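Local coordinates for protein cellulase (Bacillus sp. BG-CS10, PDB 5E09) that hydrolyses internal beta-1,4-glucosidic bonds of cellulose as a halophilic family 5 endoglucanase that also carries carbohydrate-binding modules, at residues Ser345-Val350 / His426-Asn431; Ile356-Ile361 / Val392-Ala397. One frame throughout, in Å; residues are numbered along the deposited sequence.

In the fold
Both contacts lie in the small beta-rich module that follows the catalytic barrel and precedes the C-terminal carbohydrate-binding module, with their centres about 11 Å apart. Interaction 1 pairs strand 347-351, an outermost strand of a mixed sheet, with strand 425-432; interaction 2 pairs the inner strands 359-364 and 392-395 of an antiparallel sheet. Strands 347-351 and 359-364 are consecutive, so the chain passes from one sheet to the other, and interaction 2 is nested within the loop that interaction 1 closes. The sheets meet where Ile348 CD1 lies 3.6 Å from Ile361 CD1, with Phe427 against Ile361 and Leu393: a shared core for a sandwich of the E-set kind.

Interaction 1. Residues Ser345-Val350 / His426-Asn431; sequences SNLIHV and HFQLQN
Ile348 crosses the side chain of Phe427 at an angle, CD1 coming 3.7 Å from Phe427 CB, while its other branch, CG2, meets Leu429 CD1 at 3.7 Å. The split follows from the first torsion: CG1 sits beside the backbone N (chi1 -61°) and leads to Phe427, which leaves CG2 anti to that N and turned to Leu429. Val350 CG2 closes on the same Leu429 methyl, making this the tightly packed face of the sheet. An alanine at Ile348 would probably open a gap between Phe427 and Leu429 and leave the Leu429 methyl freer to shift. Phe427 also receives Ser345 O at its ring edge, 3.3 Å from CE1.

Beneath these side chains the backbones run parallel. Gln428 N binds Asn346 O at 2.7 Å, Ile348 N binds Gln428 O, Gln430 N binds Ile348 O and Val350 N binds Gln430 O, the alternation of a parallel pair. It joins strand 347-351, at the edge of a mixed sheet, to strand 425-432, consistent with the immunoglobulin-like sandwich of the E-set clan.

The face bearing Leu347, His349, Gln428 and Gln430 is looser, its residues partly exposed. Leu347 CD2 rests 3.8 Å from Gln428 CB, and the His349 ring runs alongside Gln430, whose OE1 is bound by Thr411. Near Asn346 a water bridges two side chains: it accepts from Asn346 ND2 and from Gln428 NE2, each at 2.9 Å. Asn346 OD1 turns to Gln285, in a loop of the catalytic-domain region.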
loop_
_atom_site.group_PDB
_atom_site.type_symbol
_atom_site.label_atom_id
_atom_site.label_comp_id
_atom_site.label_asym_id
_atom_site.label_seq_id
_atom_site.Cartn_x
_atom_site.Cartn_y
_atom_site.Cartn_z
ATOM N N SER A 345 -6.770 19.575 -1.077
ATOM C CA SER A 345 -7.348 18.881 0.062
ATOM C C SER A 345 -8.708 18.302 -0.328
ATOM O O SER A 345 -9.359 18.805 -1.249
ATOM C CB SER A 345 -7.486 19.835 1.249
ATOM O OG SER A 345 -8.347 19.301 2.238
ATOM N N ASN A 346 -9.136 17.244 0.353
ATOM C CA ASN A 346 -10.473 16.710 0.124
ATOM C C ASN A 346 -11.418 17.226 1.202
ATOM O O ASN A 346 -12.550 16.767 1.328
ATOM C CB ASN A 346 -10.465 15.179 0.103
ATOM C CG ASN A 346 -10.349 14.576 1.490
ATOM O OD1 ASN A 346 -9.541 15.017 2.303
ATOM N ND2 ASN A 346 -11.161 13.571 1.768
ATOM N N LEU A 347 -10.931 18.190 1.979
ATOM C CA LEU A 347 -11.692 18.767 3.076
ATOM C C LEU A 347 -11.937 20.259 2.865
ATOM O O LEU A 347 -11.074 20.977 2.359
ATOM C CB LEU A 347 -10.959 18.562 4.404
ATOM C CG LEU A 347 -10.544 17.140 4.786
ATOM C CD1 LEU A 347 -9.850 17.150 6.139
ATOM C CD2 LEU A 347 -11.743 16.193 4.799
ATOM N N ILE A 348 -13.122 20.711 3.263
ATOM C CA ILE A 348 -13.443 22.127 3.349
ATOM C C ILE A 348 -13.859 22.449 4.778
ATOM O O ILE A 348 -14.902 21.985 5.244
ATOM C CB ILE A 348 -14.581 22.515 2.404
ATOM C CG1 ILE A 348 -14.198 22.235 0.954
ATOM C CG2 ILE A 348 -14.960 23.978 2.593
ATOM C CD1 ILE A 348 -15.353 22.412 -0.004
ATOM N N HIS A 349 -13.048 23.235 5.475
ATOM C CA HIS A 349 -13.342 23.568 6.863
ATOM C C HIS A 349 -14.063 24.899 7.012
ATOM O O HIS A 349 -13.666 25.910 6.436
ATOM C CB HIS A 349 -12.059 23.595 7.694
ATOM C CG HIS A 349 -11.319 22.292 7.699
ATOM N ND1 HIS A 349 -10.345 21.994 6.778
ATOM C CD2 HIS A 349 -11.430 21.214 8.508
ATOM C CE1 HIS A 349 -9.873 20.781 7.023
ATOM N NE2 HIS A 349 -10.514 20.286 8.061
ATOM N N VAL A 350 -15.122 24.882 7.807
ATOM C CA VAL A 350 -15.829 26.091 8.177
ATOM C C VAL A 350 -15.942 26.151 9.696
ATOM O O VAL A 350 -16.447 25.224 10.328
ATOM C CB VAL A 350 -17.224 26.144 7.532
ATOM C CG1 VAL A 350 -18.056 27.262 8.134
ATOM C CG2 VAL A 350 -17.104 26.302 6.016
ATOM N N HIS A 426 -14.282 14.293 -4.214
ATOM C CA HIS A 426 -15.286 14.527 -3.183
ATOM C C HIS A 426 -14.771 15.373 -2.034
ATOM O O HIS A 426 -13.968 14.917 -1.225
ATOM C CB HIS A 426 -15.814 13.198 -2.643
ATOM C CG HIS A 426 -16.410 12.324 -3.698
ATOM N ND1 HIS A 426 -15.644 11.527 -4.521
ATOM C CD2 HIS A 426 -17.694 12.147 -4.089
ATOM C CE1 HIS A 426 -16.433 10.885 -5.364
ATOM N NE2 HIS A 426 -17.681 11.244 -5.123
ATOM N N PHE A 427 -15.251 16.607 -1.960
ATOM C CA PHE A 427 -14.970 17.466 -0.818
ATOM C C PHE A 427 -15.882 17.137 0.354
ATOM O O PHE A 427 -17.106 17.112 0.211
ATOM C CB PHE A 427 -15.141 18.939 -1.189
ATOM C CG PHE A 427 -14.178 19.415 -2.233
ATOM C CD1 PHE A 427 -12.837 19.595 -1.927
ATOM C CD2 PHE A 427 -14.612 19.694 -3.514
ATOM C CE1 PHE A 427 -11.944 20.039 -2.887
ATOM C CE2 PHE A 427 -13.727 20.142 -4.481
ATOM C CZ PHE A 427 -12.392 20.312 -4.167
ATOM N N GLN A 428 -15.279 16.891 1.512
ATOM C CA GLN A 428 -16.026 16.774 2.755
ATOM C C GLN A 428 -16.155 18.164 3.375
ATOM O O GLN A 428 -15.151 18.807 3.684
ATOM C CB GLN A 428 -15.329 15.810 3.727
ATOM C CG GLN A 428 -14.836 14.512 3.085
ATOM C CD GLN A 428 -15.962 13.552 2.735
ATOM O OE1 GLN A 428 -16.825 13.258 3.562
ATOM N NE2 GLN A 428 -15.951 13.051 1.504
ATOM N N LEU A 429 -17.384 18.639 3.536
ATOM C CA LEU A 429 -17.623 19.948 4.137
ATOM C C LEU A 429 -17.678 19.814 5.658
ATOM O O LEU A 429 -18.699 19.415 6.224
ATOM C CB LEU A 429 -18.914 20.561 3.588
ATOM C CG LEU A 429 -19.364 21.933 4.096
ATOM C CD1 LEU A 429 -18.234 22.949 4.032
ATOM C CD2 LEU A 429 -20.557 22.415 3.286
ATOM N N GLN A 430 -16.564 20.137 6.312
ATOM C CA GLN A 430 -16.430 19.954 7.754
ATOM C C GLN A 430 -16.787 21.210 8.550
ATOM O O GLN A 430 -16.128 22.240 8.413
ATOM C CB GLN A 430 -14.996 19.532 8.109
ATOM C CG GLN A 430 -14.493 18.267 7.425
ATOM C CD GLN A 430 -15.300 17.035 7.798
ATOM O OE1 GLN A 430 -15.965 16.440 6.951
ATOM N NE2 GLN A 430 -15.245 16.648 9.065
ATOM N N ASN A 431 -17.821 21.120 9.386
ATOM C CA ASN A 431 -18.089 22.154 10.380
ATOM C C ASN A 431 -17.238 21.884 11.614
ATOM O O ASN A 431 -17.473 20.916 12.327
ATOM C CB ASN A 431 -19.577 22.193 10.756
ATOM C CG ASN A 431 -19.991 23.510 11.413
ATOM O OD1 ASN A 431 -19.261 24.504 11.358
ATOM N ND2 ASN A 431 -21.169 23.521 12.033
HETATM O O HOH W 1 -13.439 12.833 0.095
#

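Interaction 2. Residues Ile356-Ile361 / Val392-Ala397; sequences IRDQDI and VLTMKA
Asp358 lies alongside Lys396, and its carboxylate reaches just past the end of strand 392-395, to the start of helix 397-403, with both oxygens engaged. OD1 accepts the backbone N of Ala397 at 2.7 Å, nearly in line with its own C-O bond, and OD2 takes a salt bridge from Lys396 NZ at 3.1 Å, approached on the syn side but 33° out of the carboxylate plane. Two grips on one group restrict its rotation. The lysine chain is bent at chi2 (-66°) and again at chi3, folding it back to put CE 3.7 Å from OD2; NZ has a second acid partner in Glu387, and the shared positive charge would probably ease the closeness of two carboxylates. Ala397 CB points toward segment 356-361, 3.5 Å from Ile356 O, and also touches Asp358 OD1.

Further along, the segments pair as antiparallel strands. Gln359 and Met395, modelled as selenomethionine, form a hydrogen-bonded pair with N to O bonds in both directions. Ile361 and Leu393 form the next, but there the bond from Ile361 N to Leu393 O is weak. Between them comes the non-hydrogen-bonded pair Asp360 and Thr394, joined instead by side chains: Thr394 OG1 donates to Asp360 OD1 at 2.8 Å from well above the carboxylate plane. Asp360 OD2 lies against Val392 CG1.

On the opposite face Ile361 CD1 approaches Met395 CG at 3.9 Å and stands beside Leu393 CD2. This apolar face turns inward to the second sheet, where Ile361 touches Ile348 and Phe427, and Leu393 touches Phe427 and Leu373. Lys396 is the N-cap residue of helix 397-403, whose Leu400 packs against Ile356 and Met395, while strand 386-389 flanks strand 392-395 on its outer side.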
loop_
_atom_site.group_PDB
_atom_site.type_symbol
_atom_site.label_atom_id
_atom_site.label_comp_id
_atom_site.label_asym_id
_atom_site.label_seq_id
_atom_site.Cartn_x
_atom_site.Cartn_y
_atom_site.Cartn_z
ATOM N N ILE A 356 -19.910 32.890 7.989
ATOM C CA ILE A 356 -19.575 32.068 6.839
ATOM C C ILE A 356 -19.260 32.933 5.630
ATOM O O ILE A 356 -20.065 33.757 5.203
ATOM C CB ILE A 356 -20.710 31.085 6.512
ATOM C CG1 ILE A 356 -20.814 30.036 7.625
ATOM C CG2 ILE A 356 -20.478 30.416 5.154
ATOM C CD1 ILE A 356 -21.999 29.106 7.497
ATOM N N ARG A 357 -18.069 32.740 5.081
ATOM C CA ARG A 357 -17.609 33.548 3.965
ATOM C C ARG A 357 -17.252 32.679 2.770
ATOM O O ARG A 357 -17.122 31.461 2.907
ATOM C CB ARG A 357 -16.410 34.396 4.400
ATOM C CG ARG A 357 -15.236 33.573 4.905
ATOM C CD ARG A 357 -14.089 34.441 5.417
ATOM N NE ARG A 357 -12.968 33.601 5.818
ATOM C CZ ARG A 357 -12.054 33.132 4.971
ATOM N NH1 ARG A 357 -12.132 33.419 3.676
ATOM N NH2 ARG A 357 -11.067 32.363 5.413
ATOM N N ASP A 358 -17.120 33.309 1.602
ATOM C CA ASP A 358 -16.648 32.638 0.393
ATOM C C ASP A 358 -15.349 31.895 0.701
ATOM O O ASP A 358 -14.546 32.366 1.507
ATOM C CB ASP A 358 -16.416 33.646 -0.741
ATOM C CG ASP A 358 -17.712 34.130 -1.398
ATOM O OD1 ASP A 358 -18.796 33.567 -1.129
ATOM O OD2 ASP A 358 -17.639 35.080 -2.205
ATOM N N GLN A 359 -15.135 30.741 0.073
ATOM C CA GLN A 359 -13.916 29.975 0.334
ATOM C C GLN A 359 -13.264 29.477 -0.944
ATOM O O GLN A 359 -13.920 28.871 -1.787
ATOM C CB GLN A 359 -14.209 28.787 1.256
ATOM C CG GLN A 359 -14.721 29.175 2.634
ATOM C CD GLN A 359 -13.920 28.542 3.754
ATOM O OE1 GLN A 359 -13.225 27.541 3.552
ATOM N NE2 GLN A 359 -14.005 29.128 4.945
ATOM N N ASP A 360 -11.967 29.735 -1.077
ATOM C CA ASP A 360 -11.212 29.313 -2.252
ATOM C C ASP A 360 -10.582 27.940 -2.042
ATOM O O ASP A 360 -10.274 27.555 -0.914
ATOM C CB ASP A 360 -10.128 30.339 -2.591
ATOM C CG ASP A 360 -10.683 31.563 -3.302
ATOM O OD1 ASP A 360 -11.919 31.749 -3.298
ATOM O OD2 ASP A 360 -9.884 32.343 -3.862
ATOM N N ILE A 361 -10.399 27.215 -3.143
ATOM C CA ILE A 361 -9.900 25.842 -3.138
ATOM C C ILE A 361 -9.048 25.599 -4.374
ATOM O O ILE A 361 -9.525 25.736 -5.500
ATOM C CB ILE A 361 -11.042 24.797 -3.132
ATOM C CG1 ILE A 361 -11.979 24.998 -1.941
ATOM C CG2 ILE A 361 -10.470 23.388 -3.131
ATOM C CD1 ILE A 361 -13.358 24.436 -2.174
ATOM N N VAL A 392 -8.906 27.666 -9.736
ATOM C CA VAL A 392 -9.228 27.986 -8.361
ATOM C C VAL A 392 -10.751 27.957 -8.245
ATOM O O VAL A 392 -11.450 28.735 -8.895
ATOM C CB VAL A 392 -8.709 29.379 -7.963
ATOM C CG1 VAL A 392 -9.126 29.713 -6.540
ATOM C CG2 VAL A 392 -7.197 29.443 -8.113
ATOM N N LEU A 393 -11.253 27.057 -7.409
ATOM C CA LEU A 393 -12.680 26.904 -7.166
ATOM C C LEU A 393 -13.147 27.718 -5.962
ATOM O O LEU A 393 -12.605 27.591 -4.880
ATOM C CB LEU A 393 -13.010 25.427 -6.947
ATOM C CG LEU A 393 -14.441 25.087 -6.534
ATOM C CD1 LEU A 393 -15.412 25.402 -7.671
ATOM C CD2 LEU A 393 -14.549 23.627 -6.111
ATOM N N THR A 394 -14.170 28.539 -6.135
ATOM C CA THR A 394 -14.739 29.249 -5.001
ATOM C C THR A 394 -16.129 28.725 -4.637
ATOM O O THR A 394 -17.035 28.700 -5.482
ATOM C CB THR A 394 -14.833 30.757 -5.276
ATOM O OG1 THR A 394 -13.529 31.271 -5.583
ATOM C CG2 THR A 394 -15.393 31.484 -4.058
HETATM N N MSE A 395 -16.280 28.294 -3.383
HETATM C CA MSE A 395 -17.598 28.020 -2.810
HETATM C C MSE A 395 -18.178 29.312 -2.252
HETATM O O MSE A 395 -17.557 29.973 -1.409
HETATM C CB MSE A 395 -17.533 26.960 -1.702
HETATM C CG MSE A 395 -17.060 25.599 -2.162
HETATM SE SE MSE A 395 -18.075 24.912 -3.680
HETATM C CE MSE A 395 -19.869 25.111 -2.942
ATOM N N LYS A 396 -19.369 29.667 -2.721
ATOM C CA LYS A 396 -20.013 30.895 -2.286
ATOM C C LYS A 396 -20.595 30.727 -0.887
ATOM O O LYS A 396 -21.049 29.642 -0.520
ATOM C CB LYS A 396 -21.106 31.313 -3.276
ATOM C CG LYS A 396 -20.633 31.423 -4.725
ATOM C CD LYS A 396 -19.639 32.553 -4.919
ATOM C CE LYS A 396 -20.239 33.890 -4.516
ATOM N NZ LYS A 396 -19.340 35.043 -4.808
ATOM N N ALA A 397 -20.584 31.814 -0.121
ATOM C CA ALA A 397 -21.001 31.806 1.279
ATOM C C ALA A 397 -22.439 31.331 1.488
ATOM O O ALA A 397 -22.748 30.694 2.494
ATOM C CB ALA A 397 -20.826 33.194 1.871
#